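Local structure of sortase SrtE1 (Streptomyces coelicolor, 5CUW) at residues A[129-134]-A[174-179]; A[123-128]-A[156-161]; A[40-45]-A[115-120]. The protein anchors surface proteins to the cell wall as a class E sortase transpeptidase, recognising Leu-Ala-x-Thr-Gly in preference to Leu-Pro-x-Thr-Gly sorting signals. All coordinates share one frame; numbering follows the deposited sequence.

Contact 1 (A[129-134]-A[174-179]); sequences SILPVT and IVWGKM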
ATOM      1  N   SER A 129      -6.253  -7.573  -7.058  1.00 29.58           N
ATOM      2  CA  SER A 129      -6.501  -6.944  -8.349  1.00 32.67           C
ATOM      3  C   SER A 129      -5.348  -6.040  -8.762  1.00 23.51           C
ATOM      4  O   SER A 129      -4.671  -5.465  -7.910  1.00 23.58           O
ATOM      5  CB  SER A 129      -7.815  -6.148  -8.272  1.00 33.71           C
ATOM      6  OG  SER A 129      -8.091  -5.500  -9.490  1.00 42.38           O
ATOM      7  N   ILE A 130      -5.093  -5.923 -10.060  1.00 24.80           N
ATOM      8  CA  ILE A 130      -4.017  -5.052 -10.516  1.00 19.69           C
ATOM      9  C   ILE A 130      -4.426  -4.198 -11.717  1.00 25.68           C
ATOM     10  O   ILE A 130      -5.097  -4.668 -12.633  1.00 26.97           O
ATOM     11  CB  ILE A 130      -2.765  -5.864 -10.876  1.00 25.52           C
ATOM     12  CG1 ILE A 130      -1.652  -4.931 -11.335  1.00 24.27           C
ATOM     13  CG2 ILE A 130      -3.094  -6.887 -11.960  1.00 25.71           C
ATOM     14  CD1 ILE A 130      -0.310  -5.595 -11.467  1.00 28.96           C
ATOM     15  N   LEU A 131      -4.018  -2.934 -11.684  1.00 26.67           N
ATOM     16  CA  LEU A 131      -4.175  -2.001 -12.790  1.00 27.33           C
ATOM     17  C   LEU A 131      -2.757  -1.593 -13.181  1.00 24.65           C
ATOM     18  O   LEU A 131      -2.146  -0.756 -12.518  1.00 25.88           O
ATOM     19  CB  LEU A 131      -5.041  -0.791 -12.379  1.00 24.09           C
ATOM     20  CG  LEU A 131      -5.253   0.401 -13.325  1.00 20.95           C
ATOM     21  CD1 LEU A 131      -5.855  -0.028 -14.654  1.00 28.25           C
ATOM     22  CD2 LEU A 131      -6.137   1.483 -12.676  1.00 20.00           C
ATOM     23  N   PRO A 132      -2.201  -2.230 -14.223  1.00 23.81           N
ATOM     24  CA  PRO A 132      -0.774  -2.043 -14.513  1.00 25.63           C
ATOM     25  C   PRO A 132      -0.412  -0.651 -15.041  1.00 29.66           C
ATOM     26  O   PRO A 132       0.715  -0.221 -14.823  1.00 25.02           O
ATOM     27  CB  PRO A 132      -0.478  -3.123 -15.574  1.00 27.84           C
ATOM     28  CG  PRO A 132      -1.784  -3.413 -16.216  1.00 24.57           C
ATOM     29  CD  PRO A 132      -2.848  -3.182 -15.151  1.00 23.24           C
ATOM     30  N   VAL A 133      -1.322   0.030 -15.733  1.00 28.47           N
ATOM     31  CA  VAL A 133      -1.011   1.364 -16.259  1.00 25.21           C
ATOM     32  C   VAL A 133      -2.220   2.300 -16.141  1.00 25.43           C
ATOM     33  O   VAL A 133      -3.317   1.954 -16.578  1.00 31.24           O
ATOM     34  CB  VAL A 133      -0.563   1.308 -17.743  1.00 28.91           C
ATOM     35  CG1 VAL A 133      -0.087   2.684 -18.200  1.00 27.20           C
ATOM     36  CG2 VAL A 133       0.555   0.265 -17.951  1.00 25.15           C
ATOM     37  N   THR A 134      -2.022   3.473 -15.539  1.00 24.96           N
ATOM     38  CA  THR A 134      -3.074   4.490 -15.471  1.00 25.19           C
ATOM     39  C   THR A 134      -2.476   5.898 -15.349  1.00 29.87           C
ATOM     40  O   THR A 134      -1.300   6.069 -15.020  1.00 30.45           O
ATOM     41  CB  THR A 134      -4.039   4.248 -14.280  1.00 30.57           C
ATOM     42  OG1 THR A 134      -5.265   4.966 -14.490  1.00 31.19           O
ATOM     43  CG2 THR A 134      -3.403   4.685 -12.948  1.00 28.10           C
ATOM     44  N   ILE A 174      -1.064   0.327 -10.131  1.00 22.16           N
ATOM     45  CA  ILE A 174      -1.844   0.164  -8.904  1.00 21.24           C
ATOM     46  C   ILE A 174      -2.080  -1.317  -8.579  1.00 22.50           C
ATOM     47  O   ILE A 174      -2.506  -2.086  -9.436  1.00 20.47           O
ATOM     48  CB  ILE A 174      -3.214   0.865  -9.026  1.00 25.61           C
ATOM     49  CG1 ILE A 174      -3.076   2.214  -9.739  1.00 24.88           C
ATOM     50  CG2 ILE A 174      -3.891   0.993  -7.668  1.00 23.68           C
ATOM     51  CD1 ILE A 174      -2.216   3.215  -9.023  1.00 27.54           C
ATOM     52  N   VAL A 175      -1.814  -1.710  -7.341  1.00 24.14           N
ATOM     53  CA  VAL A 175      -2.123  -3.062  -6.883  1.00 21.52           C
ATOM     54  C   VAL A 175      -3.066  -2.980  -5.671  1.00 24.47           C
ATOM     55  O   VAL A 175      -2.806  -2.207  -4.757  1.00 22.25           O
ATOM     56  CB  VAL A 175      -0.835  -3.819  -6.521  1.00 22.06           C
ATOM     57  CG1 VAL A 175      -1.145  -5.143  -5.856  1.00 22.68           C
ATOM     58  CG2 VAL A 175       0.024  -4.004  -7.759  1.00 21.82           C
ATOM     59  N   TRP A 176      -4.165  -3.742  -5.688  1.00 22.95           N
ATOM     60  CA  TRP A 176      -5.141  -3.772  -4.580  1.00 21.14           C
ATOM     61  C   TRP A 176      -5.188  -5.124  -3.862  1.00 19.45           C
ATOM     62  O   TRP A 176      -5.043  -6.183  -4.488  1.00 18.76           O
ATOM     63  CB  TRP A 176      -6.566  -3.469  -5.076  1.00 19.68           C
ATOM     64  CG  TRP A 176      -6.808  -2.101  -5.673  1.00 17.46           C
ATOM     65  CD1 TRP A 176      -7.008  -0.922  -4.981  1.00 24.16           C
ATOM     66  CD2 TRP A 176      -6.955  -1.774  -7.065  1.00 21.52           C
ATOM     67  NE1 TRP A 176      -7.231   0.107  -5.865  1.00 26.24           N
ATOM     68  CE2 TRP A 176      -7.206  -0.384  -7.145  1.00 21.61           C
ATOM     69  CE3 TRP A 176      -6.886  -2.516  -8.250  1.00 20.97           C
ATOM     70  CZ2 TRP A 176      -7.388   0.273  -8.359  1.00 24.84           C
ATOM     71  CZ3 TRP A 176      -7.064  -1.859  -9.457  1.00 25.65           C
ATOM     72  CH2 TRP A 176      -7.314  -0.479  -9.502  1.00 25.90           C
ATOM     73  N   GLY A 177      -5.435  -5.078  -2.555  1.00 18.04           N
ATOM     74  CA  GLY A 177      -5.619  -6.271  -1.749  1.00 22.29           C
ATOM     75  C   GLY A 177      -6.827  -6.154  -0.831  1.00 24.32           C
ATOM     76  O   GLY A 177      -7.393  -5.068  -0.678  1.00 19.65           O
ATOM     77  N   LYS A 178      -7.215  -7.275  -0.226  1.00 29.93           N
ATOM     78  CA  LYS A 178      -8.362  -7.339   0.693  1.00 27.99           C
ATOM     79  C   LYS A 178      -7.950  -7.967   2.004  1.00 29.11           C
ATOM     80  O   LYS A 178      -7.261  -8.983   2.002  1.00 22.08           O
ATOM     81  CB  LYS A 178      -9.500  -8.170   0.098  1.00 28.25           C
ATOM     82  CG  LYS A 178     -10.038  -7.678  -1.214  1.00 43.52           C
ATOM     83  CD  LYS A 178     -11.171  -8.579  -1.680  1.00 58.08           C
ATOM     84  CE  LYS A 178     -10.743 -10.037  -1.709  1.00 68.48           C
ATOM     85  NZ  LYS A 178     -11.841 -10.933  -2.169  1.00 75.26           N
ATOM     86  N   MET A 179      -8.423  -7.431   3.122  1.00 21.18           N
ATOM     87  CA  MET A 179      -7.997  -7.939   4.425  1.00 20.81           C
ATOM     88  C   MET A 179      -8.537  -9.334   4.704  1.00 21.75           C
ATOM     89  O   MET A 179      -9.706  -9.616   4.450  1.00 25.30           O
ATOM     90  CB  MET A 179      -8.437  -6.985   5.540  1.00 18.92           C
ATOM     91  CG  MET A 179      -7.668  -7.220   6.847  1.00 26.36           C
ATOM     92  SD  MET A 179      -8.195  -6.111   8.165  1.00 27.47           S
ATOM     93  CE  MET A 179      -7.516  -4.549   7.584  1.00 25.14           C
TER

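Contact 2 (A[123-128]-A[156-161]); sequences FVYKMA and RYITLT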
ATOM      1  N   PHE A 123      -2.096  -6.636  10.361  1.00 23.89           N
ATOM      2  CA  PHE A 123      -3.174  -6.642   9.384  1.00 19.89           C
ATOM      3  C   PHE A 123      -2.731  -7.396   8.141  1.00 22.42           C
ATOM      4  O   PHE A 123      -1.843  -6.938   7.418  1.00 24.13           O
ATOM      5  CB  PHE A 123      -3.579  -5.212   9.031  1.00 20.62           C
ATOM      6  CG  PHE A 123      -4.140  -4.448  10.193  1.00 23.93           C
ATOM      7  CD1 PHE A 123      -5.475  -4.593  10.561  1.00 22.75           C
ATOM      8  CD2 PHE A 123      -3.338  -3.582  10.920  1.00 24.52           C
ATOM      9  CE1 PHE A 123      -5.989  -3.877  11.647  1.00 22.35           C
ATOM     10  CE2 PHE A 123      -3.842  -2.882  11.992  1.00 29.53           C
ATOM     11  CZ  PHE A 123      -5.166  -3.031  12.358  1.00 22.11           C
ATOM     12  N   VAL A 124      -3.326  -8.556   7.899  1.00 25.62           N
ATOM     13  CA  VAL A 124      -2.940  -9.359   6.740  1.00 25.00           C
ATOM     14  C   VAL A 124      -3.896  -9.146   5.578  1.00 25.31           C
ATOM     15  O   VAL A 124      -5.073  -9.474   5.679  1.00 26.01           O
ATOM     16  CB  VAL A 124      -2.897 -10.865   7.077  1.00 25.80           C
ATOM     17  CG1 VAL A 124      -2.543 -11.680   5.824  1.00 28.42           C
ATOM     18  CG2 VAL A 124      -1.895 -11.126   8.196  1.00 28.34           C
ATOM     19  N   TYR A 125      -3.379  -8.600   4.482  1.00 22.28           N
ATOM     20  CA  TYR A 125      -4.121  -8.488   3.245  1.00 20.89           C
ATOM     21  C   TYR A 125      -3.635  -9.512   2.237  1.00 27.63           C
ATOM     22  O   TYR A 125      -2.487  -9.966   2.299  1.00 28.94           O
ATOM     23  CB  TYR A 125      -3.977  -7.094   2.634  1.00 17.37           C
ATOM     24  CG  TYR A 125      -4.424  -5.941   3.506  1.00 20.25           C
ATOM     25  CD1 TYR A 125      -3.569  -5.398   4.452  1.00 26.36           C
ATOM     26  CD2 TYR A 125      -5.672  -5.352   3.340  1.00 19.17           C
ATOM     27  CE1 TYR A 125      -3.953  -4.316   5.248  1.00 24.48           C
ATOM     28  CE2 TYR A 125      -6.071  -4.253   4.143  1.00 16.85           C
ATOM     29  CZ  TYR A 125      -5.206  -3.746   5.084  1.00 23.45           C
ATOM     30  OH  TYR A 125      -5.600  -2.661   5.869  1.00 21.24           O
ATOM     31  N   LYS A 126      -4.498  -9.861   1.293  1.00 23.43           N
ATOM     32  CA  LYS A 126      -4.064 -10.659   0.145  1.00 22.83           C
ATOM     33  C   LYS A 126      -4.344  -9.918  -1.160  1.00 28.36           C
ATOM     34  O   LYS A 126      -5.389  -9.271  -1.313  1.00 21.91           O
ATOM     35  CB  LYS A 126      -4.742 -12.027   0.167  1.00 32.42           C
ATOM     36  CG  LYS A 126      -4.141 -12.917   1.256  1.00 39.56           C
ATOM     37  CD  LYS A 126      -4.613 -14.356   1.190  1.00 49.43           C
ATOM     38  CE  LYS A 126      -4.040 -15.152   2.357  1.00 55.77           C
ATOM     39  NZ  LYS A 126      -4.755 -16.443   2.551  1.00 62.94           N
ATOM     40  N   MET A 127      -3.388  -9.992  -2.081  1.00 27.63           N
ATOM     41  CA  MET A 127      -3.488  -9.331  -3.375  1.00 24.18           C
ATOM     42  C   MET A 127      -4.740  -9.802  -4.089  1.00 21.96           C
ATOM     43  O   MET A 127      -5.055 -10.993  -4.081  1.00 28.85           O
ATOM     44  CB  MET A 127      -2.232  -9.611  -4.220  1.00 30.15           C
ATOM     45  CG  MET A 127      -2.168  -8.889  -5.566  1.00 29.17           C
ATOM     46  SD  MET A 127      -2.909  -9.784  -6.966  1.00 34.19           S
ATOM     47  CE  MET A 127      -2.726  -8.570  -8.269  1.00 37.78           C
ATOM     48  N   ALA A 128      -5.480  -8.869  -4.679  1.00 26.04           N
ATOM     49  CA  ALA A 128      -6.739  -9.215  -5.335  1.00 27.30           C
ATOM     50  C   ALA A 128      -6.802  -8.749  -6.779  1.00 31.86           C
ATOM     51  O   ALA A 128      -7.348  -9.437  -7.633  1.00 32.92           O
ATOM     52  CB  ALA A 128      -7.920  -8.630  -4.554  1.00 24.31           C
ATOM     53  N   ARG A 156     -12.576  -3.908   3.578  1.00 25.86           N
ATOM     54  CA  ARG A 156     -11.318  -3.407   4.127  1.00 22.14           C
ATOM     55  C   ARG A 156     -10.194  -3.668   3.135  1.00 23.38           C
ATOM     56  O   ARG A 156      -9.745  -4.801   2.976  1.00 21.38           O
ATOM     57  CB  ARG A 156     -11.016  -4.061   5.474  1.00 20.49           C
ATOM     58  CG  ARG A 156     -12.116  -3.811   6.513  1.00 21.76           C
ATOM     59  CD  ARG A 156     -11.871  -4.612   7.790  1.00 22.37           C
ATOM     60  NE  ARG A 156     -10.958  -3.942   8.711  1.00 21.91           N
ATOM     61  CZ  ARG A 156     -10.670  -4.407   9.917  1.00 25.36           C
ATOM     62  NH1 ARG A 156     -11.203  -5.548  10.321  1.00 27.33           N
ATOM     63  NH2 ARG A 156      -9.849  -3.741  10.715  1.00 29.10           N
ATOM     64  N   TYR A 157      -9.749  -2.613   2.471  1.00 22.07           N
ATOM     65  CA  TYR A 157      -8.811  -2.752   1.370  1.00 20.66           C
ATOM     66  C   TYR A 157      -7.482  -2.034   1.567  1.00 28.69           C
ATOM     67  O   TYR A 157      -7.307  -1.177   2.444  1.00 21.53           O
ATOM     68  CB  TYR A 157      -9.466  -2.240   0.079  1.00 16.45           C
ATOM     69  CG  TYR A 157     -10.867  -2.771  -0.182  1.00 19.11           C
ATOM     70  CD1 TYR A 157     -11.096  -4.124  -0.401  1.00 22.08           C
ATOM     71  CD2 TYR A 157     -11.957  -1.908  -0.233  1.00 22.13           C
ATOM     72  CE1 TYR A 157     -12.366  -4.602  -0.675  1.00 23.23           C
ATOM     73  CE2 TYR A 157     -13.235  -2.378  -0.487  1.00 24.06           C
ATOM     74  CZ  TYR A 157     -13.435  -3.717  -0.701  1.00 27.81           C
ATOM     75  OH  TYR A 157     -14.706  -4.169  -0.954  1.00 25.45           O
ATOM     76  N   ILE A 158      -6.536  -2.405   0.720  1.00 22.03           N
ATOM     77  CA  ILE A 158      -5.266  -1.725   0.654  1.00 15.57           C
ATOM     78  C   ILE A 158      -4.968  -1.417  -0.806  1.00 21.18           C
ATOM     79  O   ILE A 158      -5.328  -2.196  -1.720  1.00 19.10           O
ATOM     80  CB  ILE A 158      -4.120  -2.567   1.322  1.00 20.45           C
ATOM     81  CG1 ILE A 158      -2.842  -1.730   1.443  1.00 23.91           C
ATOM     82  CG2 ILE A 158      -3.908  -3.893   0.562  1.00 21.38           C
ATOM     83  CD1 ILE A 158      -1.776  -2.284   2.389  1.00 23.41           C
ATOM     84  N   THR A 159      -4.362  -0.257  -1.034  1.00 19.01           N
ATOM     85  CA  THR A 159      -3.978   0.154  -2.378  1.00 22.02           C
ATOM     86  C   THR A 159      -2.498   0.515  -2.390  1.00 25.13           C
ATOM     87  O   THR A 159      -2.055   1.334  -1.592  1.00 21.79           O
ATOM     88  CB  THR A 159      -4.795   1.369  -2.868  1.00 20.98           C
ATOM     89  OG1 THR A 159      -6.187   1.104  -2.686  1.00 20.05           O
ATOM     90  CG2 THR A 159      -4.510   1.651  -4.350  1.00 18.83           C
ATOM     91  N   LEU A 160      -1.743  -0.091  -3.292  1.00 18.91           N
ATOM     92  CA  LEU A 160      -0.331   0.259  -3.468  1.00 18.36           C
ATOM     93  C   LEU A 160      -0.149   0.979  -4.802  1.00 26.11           C
ATOM     94  O   LEU A 160      -0.582   0.471  -5.840  1.00 26.92           O
ATOM     95  CB  LEU A 160       0.560  -0.985  -3.427  1.00 22.49           C
ATOM     96  CG  LEU A 160       0.367  -2.039  -2.336  1.00 24.46           C
ATOM     97  CD1 LEU A 160       1.382  -3.184  -2.552  1.00 28.30           C
ATOM     98  CD2 LEU A 160       0.483  -1.452  -0.923  1.00 23.08           C
ATOM     99  N   THR A 161       0.487   2.152  -4.784  1.00 21.30           N
ATOM    100  CA  THR A 161       0.694   2.920  -6.020  1.00 21.77           C
ATOM    101  C   THR A 161       2.176   3.190  -6.261  1.00 19.12           C
ATOM    102  O   THR A 161       2.913   3.489  -5.325  1.00 23.08           O
ATOM    103  CB  THR A 161      -0.077   4.273  -5.990  1.00 22.96           C
ATOM    104  OG1 THR A 161       0.603   5.219  -5.142  1.00 25.23           O
ATOM    105  CG2 THR A 161      -1.483   4.068  -5.463  1.00 17.97           C
TER
HETATM  106  O   HOH W   1      -8.125  -1.642   5.284  1.00 24.00           O

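Contact 3 (A[40-45]-A[115-120]); sequences FALLHI and VVETQD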
ATOM      1  N   PHE A  40       4.969   5.055  11.326  1.00 32.70           N
ATOM      2  CA  PHE A  40       4.083   4.498  12.344  1.00 33.95           C
ATOM      3  C   PHE A  40       3.804   3.014  12.196  1.00 30.86           C
ATOM      4  O   PHE A  40       3.132   2.426  13.039  1.00 33.79           O
ATOM      5  CB  PHE A  40       2.751   5.261  12.368  1.00 28.25           C
ATOM      6  CG  PHE A  40       1.967   5.175  11.098  1.00 24.14           C
ATOM      7  CD1 PHE A  40       1.089   4.126  10.875  1.00 26.38           C
ATOM      8  CD2 PHE A  40       2.077   6.164  10.133  1.00 27.15           C
ATOM      9  CE1 PHE A  40       0.356   4.057   9.718  1.00 31.80           C
ATOM     10  CE2 PHE A  40       1.338   6.099   8.974  1.00 22.96           C
ATOM     11  CZ  PHE A  40       0.481   5.042   8.761  1.00 31.09           C
ATOM     12  N   ALA A  41       4.303   2.398  11.133  1.00 27.62           N
ATOM     13  CA  ALA A  41       4.075   0.979  10.961  1.00 25.22           C
ATOM     14  C   ALA A  41       5.135   0.390  10.053  1.00 25.57           C
ATOM     15  O   ALA A  41       5.974   1.120   9.530  1.00 24.57           O
ATOM     16  CB  ALA A  41       2.682   0.729  10.393  1.00 29.45           C
ATOM     17  N   LEU A  42       5.098  -0.930   9.887  1.00 24.93           N
ATOM     18  CA  LEU A  42       5.990  -1.634   8.957  1.00 25.24           C
ATOM     19  C   LEU A  42       5.159  -2.393   7.922  1.00 28.01           C
ATOM     20  O   LEU A  42       4.197  -3.076   8.275  1.00 31.98           O
ATOM     21  CB  LEU A  42       6.909  -2.607   9.698  1.00 25.27           C
ATOM     22  CG  LEU A  42       8.272  -2.123  10.201  1.00 35.97           C
ATOM     23  CD1 LEU A  42       8.958  -3.241  10.968  1.00 35.68           C
ATOM     24  CD2 LEU A  42       9.153  -1.662   9.042  1.00 30.09           C
ATOM     25  N   LEU A  43       5.528  -2.272   6.649  1.00 26.13           N
ATOM     26  CA  LEU A  43       4.878  -3.042   5.589  1.00 22.71           C
ATOM     27  C   LEU A  43       5.751  -4.238   5.191  1.00 24.40           C
ATOM     28  O   LEU A  43       6.936  -4.065   4.906  1.00 29.73           O
ATOM     29  CB  LEU A  43       4.618  -2.171   4.374  1.00 24.85           C
ATOM     30  CG  LEU A  43       3.845  -2.833   3.228  1.00 28.70           C
ATOM     31  CD1 LEU A  43       2.376  -2.983   3.611  1.00 27.25           C
ATOM     32  CD2 LEU A  43       3.985  -2.023   1.941  1.00 26.15           C
ATOM     33  N   HIS A  44       5.166  -5.437   5.178  1.00 20.51           N
ATOM     34  CA  HIS A  44       5.885  -6.648   4.789  1.00 22.75           C
ATOM     35  C   HIS A  44       5.261  -7.225   3.528  1.00 25.72           C
ATOM     36  O   HIS A  44       4.053  -7.408   3.468  1.00 28.80           O
ATOM     37  CB  HIS A  44       5.848  -7.724   5.883  1.00 28.15           C
ATOM     38  CG  HIS A  44       6.364  -7.278   7.217  1.00 32.34           C
ATOM     39  ND1 HIS A  44       7.593  -7.666   7.707  1.00 28.55           N
ATOM     40  CD2 HIS A  44       5.802  -6.507   8.180  1.00 33.46           C
ATOM     41  CE1 HIS A  44       7.772  -7.142   8.907  1.00 41.87           C
ATOM     42  NE2 HIS A  44       6.703  -6.433   9.216  1.00 37.71           N
ATOM     43  N   ILE A  45       6.081  -7.525   2.530  1.00 23.39           N
ATOM     44  CA  ILE A  45       5.603  -8.274   1.367  1.00 22.44           C
ATOM     45  C   ILE A  45       6.595  -9.406   1.148  1.00 23.83           C
ATOM     46  O   ILE A  45       7.580  -9.247   0.422  1.00 29.75           O
ATOM     47  CB  ILE A  45       5.473  -7.397   0.100  1.00 24.26           C
ATOM     48  CG1 ILE A  45       4.831  -6.050   0.443  1.00 27.01           C
ATOM     49  CG2 ILE A  45       4.632  -8.097  -0.976  1.00 21.70           C
ATOM     50  CD1 ILE A  45       4.693  -5.133  -0.741  1.00 27.47           C
ATOM     51  N   VAL A 115       1.426  -7.575   4.472  1.00 25.64           N
ATOM     52  CA  VAL A 115       1.162  -7.432   5.897  1.00 19.85           C
ATOM     53  C   VAL A 115       1.537  -6.055   6.442  1.00 26.05           C
ATOM     54  O   VAL A 115       2.676  -5.596   6.297  1.00 26.37           O
ATOM     55  CB  VAL A 115       1.915  -8.510   6.706  1.00 28.68           C
ATOM     56  CG1 VAL A 115       1.639  -8.349   8.205  1.00 29.78           C
ATOM     57  CG2 VAL A 115       1.532  -9.916   6.219  1.00 26.05           C
ATOM     58  N   VAL A 116       0.582  -5.418   7.111  1.00 24.02           N
ATOM     59  CA  VAL A 116       0.851  -4.171   7.816  1.00 25.76           C
ATOM     60  C   VAL A 116       0.989  -4.445   9.302  1.00 23.97           C
ATOM     61  O   VAL A 116       0.033  -4.877   9.945  1.00 27.56           O
ATOM     62  CB  VAL A 116      -0.266  -3.125   7.610  1.00 21.05           C
ATOM     63  CG1 VAL A 116       0.034  -1.886   8.430  1.00 22.17           C
ATOM     64  CG2 VAL A 116      -0.421  -2.767   6.125  1.00 25.52           C
ATOM     65  N   GLU A 117       2.176  -4.189   9.842  1.00 23.89           N
ATOM     66  CA  GLU A 117       2.440  -4.374  11.264  1.00 25.69           C
ATOM     67  C   GLU A 117       2.414  -3.045  12.015  1.00 27.89           C
ATOM     68  O   GLU A 117       3.190  -2.133  11.716  1.00 31.10           O
ATOM     69  CB  GLU A 117       3.797  -5.050  11.468  1.00 24.22           C
ATOM     70  CG  GLU A 117       4.259  -5.074  12.920  1.00 24.36           C
ATOM     71  CD  GLU A 117       5.622  -5.729  13.108  1.00 38.01           C
ATOM     72  OE1 GLU A 117       6.354  -5.921  12.110  1.00 37.89           O
ATOM     73  OE2 GLU A 117       5.959  -6.056  14.265  1.00 40.87           O
ATOM     74  N   THR A 118       1.524  -2.936  12.995  1.00 29.35           N
ATOM     75  CA  THR A 118       1.457  -1.743  13.833  1.00 33.38           C
ATOM     76  C   THR A 118       1.920  -2.093  15.238  1.00 39.12           C
ATOM     77  O   THR A 118       2.320  -3.230  15.491  1.00 30.52           O
ATOM     78  CB  THR A 118       0.040  -1.164  13.884  1.00 28.25           C
ATOM     79  OG1 THR A 118      -0.822  -2.058  14.594  1.00 27.27           O
ATOM     80  CG2 THR A 118      -0.498  -0.962  12.487  1.00 30.31           C
ATOM     81  N   GLN A 119       1.869  -1.123  16.149  1.00 36.31           N
ATOM     82  CA  GLN A 119       2.291  -1.363  17.521  1.00 40.97           C
ATOM     83  C   GLN A 119       1.453  -2.467  18.144  1.00 37.99           C
ATOM     84  O   GLN A 119       1.965  -3.306  18.879  1.00 43.47           O
ATOM     85  CB  GLN A 119       2.178  -0.080  18.361  1.00 39.77           C
ATOM     86  N   ASP A 120       0.167  -2.471  17.817  1.00 33.43           N
ATOM     87  CA  ASP A 120      -0.803  -3.332  18.483  1.00 41.23           C
ATOM     88  C   ASP A 120      -1.291  -4.534  17.663  1.00 38.31           C
ATOM     89  O   ASP A 120      -1.739  -5.525  18.238  1.00 35.89           O
ATOM     90  CB  ASP A 120      -2.019  -2.497  18.899  1.00 49.14           C
TER

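Contact 1 (A[129-134]-A[174-179])
Trp176 lies beside Ser129 and Leu131 of the adjacent antiparallel strand, and its six-membered ring spans both. Its CB lies 4.0 Å from Ser129 O. CG stands anti to the carbonyl carbon (chi1 -63°), and the benzo part of the indole then reaches across to segment 129-134. There CE3 comes within 3.4 Å of Ser129 OG, CZ3 sits between that hydroxyl and Leu131 CB, and at the far corner CH2 meets Leu131 CB at 3.7 Å and Leu131 CD2 a little farther off. Ile174 CG2, two residues back on Trp176's own strand, rests against one ring face near the rim. NE1, on the other side of the indole, donates to Val141 O, so this large ring is held by a polar anchor as well as by packing. Ser129 suits its place because it is small enough to lie against CE3 while OG is taken up by Ser149 O.

The segments belong to strands 121-134 and 171-184 of the beta barrel that forms the extracellular sortase domain of this membrane protein. Two hydrogen-bonded pairs, Ser129 with Trp176 and Leu131 with Ile174, enclose the non-hydrogen-bonded pair Ile130 and Val175. Trp176 N reaches Ser129 O at 2.9 Å in a nearly straight bond (177°), whereas the return bond from Ser129 N to Trp176 O is longer, 3.2 Å, and Trp176 O is shared with the N-H of Ala128. On the other face from the tryptophan, the branched chains of Ile130 and Val175 meet through CD1 and CG2, 4.0 Å apart. Beyond the paired residues, Thr134 brings its methyl CG2 to 4.1 Å from Ile174 CG1 while OG1 bonds Asn138 ND2; its side chain also touches Arg172.

Contact 2 (A[123-128]-A[156-161])
Arg156 comes up to Phe123 with one end of its guanidinium, NH2 lying 4.0 Å from Phe123 CE1. The two side chains cross at about a right angle, with their planes 70° apart. A bend at chi3 (84°) turns the long chain, and its charged end is held by a salt bridge to Glu182 and a hydrogen bond from NH2 to Pro82 O. The carbonyl O of Arg156 sits at the edge of the Tyr125 ring, 3.9 Å from CE2. Tyr157 contributes backbone: its O accepts a hydrogen bond from a water, 3.0 Å away, that also bonds Tyr125 OH at 2.8 Å, so a single water ties the phenol to strand 156-164. Ile158 then covers one ring face of Tyr125, its CB 3.8 Å from the ring centroid in a CH-pi contact, with CG2 over the CG and CD2 side. A beta-branched residue suits this place because it sets carbon against the ring right from CB. An alanine at Tyr125 would probably leave a gap over Ile158 and deprive the bridging water of its phenol partner. No backbone bonds join the two segments, which cross at -66° on either side of strand 171-184, their side chains meeting on the inner face of the sortase barrel; there Val116 of strand 113-117 packs against both Tyr125 and Ile158.

Contact 3 (A[40-45]-A[115-120])
His44 lies alongside Val115, CB to CB 4.1 Å, and reaches on to Glu117, where NE2 donates to OE1 at 3.0 Å. The bond is bent (149° at the hydrogen), with the carboxylate oxygen tilted slightly out of the imidazole plane. Glu117 has CG anti to its backbone N (chi1 170°), and the extended chain beyond it brings OE1 to the imidazole; OE2 forms a salt bridge with Arg185. The nearby carboxylate is likely to favour the protonated imidazole, though its salt bridge to Arg185 would offset part of that effect. Leu42 runs beside the same carboxylate, its CD1 3.9 Å from OE1.

This is the antiparallel pairing of strands 39-45 and 113-117, the first and the last across the sheet, and it closes the sortase beta barrel. The hydrogen-bonded pairs Leu42 with Glu117 and His44 with Val115 put their side chains on one face, while Leu43 and Val116 turn to the other and meet through CD1 and CG2, 3.8 Å apart, as befits two buried aliphatics. At the far end the small Ala41 brings CB within 3.2 Å of Glu117 O; with Phe40 it forms a classic beta bulge opposite Ile54.

Overall arrangement
Contacts 1 and 2 share strand 121-134, their centres about 8 Å apart. The backbone carries one into the other: Trp176 O lies 2.7 Å from Ala128 N and Val175 O 2.8 Å from Leu160 N, both probable hydrogen bonds. Contact 3 stands across the chain's centre from contact 1, about 19 Å between centres, and joins contact 2 through a probable hydrogen bond, Phe123 N to Val116 O, 2.8 Å. Contact 1 borders Arg172, the probable proton donor. Contact 2 reaches Tyr72, a probable substrate-recognition residue, through the hydrogen bond of Thr161 OG1 to Tyr72 OH, on the strand carrying Cys163, probably catalytic. In contact 3 the Leu43 side chain stays about 12 Å from that of His94, a probable active-site residue.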